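Local coordinates for protein murein peptide amidase A (Escherichia coli O157:H7, PDB 5HXD) that probably hydrolyses the gamma-D-glutamyl-diaminopimelate amide bond of murein tripeptide, as a zinc-dependent peptidase of the M14 family working in peptidoglycan degradation, at residues N100-N105 with P136-L141. Numbering follows the deposited sequence.
Sequences NFPAAN and PETQAL
Near the zinc site of this M14 carboxypeptidase-type domain, the loop carrying Asn100 and Phe101 packs on the start of helix 136-148, with Thr138 as the residue both lean on. The two branches of Thr138 divide the work. Its OG1 donates a hydrogen bond to Asn100 OD1 at 3.0 Å, reaching a lone pair in the carbonyl plane with a C=O...O angle of 120°. The same Asn100 OD1 also accepts the backbone N-H of Glu135, just before the helix, while Asn100 ND2 is held by the carbonyl of Thr128, so both ends of this buried amide are engaged and its flip is fixed. Thr138 CG2, anti to its own backbone N, lies over one face of the Phe101 ring in a CH-pi contact, 3.9 Å from the centroid and displaced toward CD1. Phe195 meets Phe101 edge-to-face, and Trp198 of helix 195-201 touches it too. The Phe101 side chain sits about 8 Å from those of His49 and His157, two of the predicted zinc ligands, and about 11 Å from the zinc ion. Three residues on from Thr138, Leu141 meets the edge of the ring, its CD2 near the ring plane and 4.0 Å from Phe101 CZ.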
loop_
_atom_site.group_PDB
_atom_site.type_symbol
_atom_site.label_atom_id
_atom_site.label_comp_id
_atom_site.label_asym_id
_atom_site.label_seq_id
_atom_site.Cartn_x
_atom_site.Cartn_y
_atom_site.Cartn_z
ATOM N N ASN A 100 14.772 12.102 -6.435
ATOM C CA ASN A 100 15.164 11.711 -7.793
ATOM C C ASN A 100 14.699 12.641 -8.955
ATOM O O ASN A 100 14.968 12.358 -10.122
ATOM C CB ASN A 100 14.655 10.284 -8.053
ATOM C CG ASN A 100 15.402 9.581 -9.184
ATOM O OD1 ASN A 100 14.787 9.098 -10.144
ATOM N ND2 ASN A 100 16.731 9.523 -9.078
ATOM N N PHE A 101 14.016 13.744 -8.664
ATOM C CA PHE A 101 13.495 14.571 -9.748
ATOM C C PHE A 101 14.562 15.523 -10.289
ATOM O O PHE A 101 15.295 16.154 -9.518
ATOM C CB PHE A 101 12.251 15.342 -9.288
ATOM C CG PHE A 101 11.018 14.491 -9.191
ATOM C CD1 PHE A 101 10.111 14.441 -10.241
ATOM C CD2 PHE A 101 10.775 13.722 -8.065
ATOM C CE1 PHE A 101 8.967 13.646 -10.177
ATOM C CE2 PHE A 101 9.634 12.923 -7.987
ATOM C CZ PHE A 101 8.724 12.889 -9.058
ATOM N N PRO A 102 14.644 15.638 -11.630
ATOM C CA PRO A 102 15.668 16.432 -12.323
ATOM C C PRO A 102 15.581 17.948 -12.070
ATOM O O PRO A 102 15.963 18.730 -12.936
ATOM C CB PRO A 102 15.408 16.118 -13.796
ATOM C CG PRO A 102 13.970 15.728 -13.846
ATOM C CD PRO A 102 13.736 14.970 -12.580
ATOM N N ALA A 103 15.104 18.342 -10.894
ATOM C CA ALA A 103 15.220 19.714 -10.410
ATOM C C ALA A 103 16.669 20.203 -10.437
ATOM O O ALA A 103 17.604 19.398 -10.516
ATOM C CB ALA A 103 14.664 19.817 -9.004
ATOM N N ALA A 104 16.866 21.517 -10.374
ATOM C CA ALA A 104 18.225 22.049 -10.405
ATOM C C ALA A 104 19.000 21.611 -9.152
ATOM O O ALA A 104 20.201 21.344 -9.217
ATOM C CB ALA A 104 18.217 23.567 -10.539
ATOM N N ASN A 105 18.305 21.497 -8.024
ATOM C CA ASN A 105 18.974 21.221 -6.750
ATOM C C ASN A 105 19.261 19.746 -6.472
ATOM O O ASN A 105 19.572 19.403 -5.335
ATOM C CB ASN A 105 18.151 21.777 -5.588
ATOM C CG ASN A 105 16.851 21.033 -5.385
ATOM O OD1 ASN A 105 16.456 20.204 -6.206
ATOM N ND2 ASN A 105 16.162 21.341 -4.298
ATOM N N PRO A 136 12.540 5.152 -13.663
ATOM C CA PRO A 136 11.447 5.095 -14.637
ATOM C C PRO A 136 10.163 5.710 -14.097
ATOM O O PRO A 136 9.511 6.446 -14.836
ATOM C CB PRO A 136 11.274 3.591 -14.910
ATOM C CG PRO A 136 11.962 2.898 -13.819
ATOM C CD PRO A 136 13.021 3.812 -13.287
ATOM N N GLU A 137 9.816 5.424 -12.845
ATOM C CA GLU A 137 8.698 6.088 -12.191
ATOM C C GLU A 137 8.823 7.609 -12.249
ATOM O O GLU A 137 7.824 8.305 -12.396
ATOM C CB GLU A 137 8.589 5.656 -10.733
ATOM C CG GLU A 137 8.213 4.211 -10.506
ATOM C CD GLU A 137 9.409 3.292 -10.468
ATOM O OE1 GLU A 137 10.554 3.772 -10.592
ATOM O OE2 GLU A 137 9.198 2.076 -10.323
ATOM N N THR A 138 10.044 8.130 -12.129
ATOM C CA THR A 138 10.247 9.579 -12.124
ATOM C C THR A 138 10.076 10.206 -13.504
ATOM O O THR A 138 9.396 11.225 -13.676
ATOM C CB THR A 138 11.639 9.937 -11.618
ATOM O OG1 THR A 138 11.815 9.383 -10.306
ATOM C CG2 THR A 138 11.834 11.469 -11.616
ATOM N N GLN A 139 10.723 9.593 -14.486
ATOM C CA GLN A 139 10.631 10.045 -15.857
ATOM C C GLN A 139 9.202 10.026 -16.342
ATOM O O GLN A 139 8.743 10.995 -16.940
ATOM C CB GLN A 139 11.529 9.195 -16.754
ATOM C CG GLN A 139 12.998 9.578 -16.589
ATOM C CD GLN A 139 13.967 8.468 -16.962
ATOM O OE1 GLN A 139 13.618 7.536 -17.691
ATOM N NE2 GLN A 139 15.200 8.566 -16.463
ATOM N N ALA A 140 8.498 8.937 -16.062
ATOM C CA ALA A 140 7.140 8.776 -16.545
ATOM C C ALA A 140 6.231 9.879 -16.023
ATOM O O ALA A 140 5.452 10.454 -16.783
ATOM C CB ALA A 140 6.607 7.441 -16.165
ATOM N N LEU A 141 6.329 10.176 -14.735
ATOM C CA LEU A 141 5.513 11.244 -14.180
ATOM C C LEU A 141 5.905 12.599 -14.767
ATOM O O LEU A 141 5.045 13.417 -15.017
ATOM C CB LEU A 141 5.621 11.297 -12.654
ATOM C CG LEU A 141 4.630 12.279 -12.009
ATOM C CD1 LEU A 141 3.213 11.744 -12.099
ATOM C CD2 LEU A 141 4.988 12.612 -10.574
#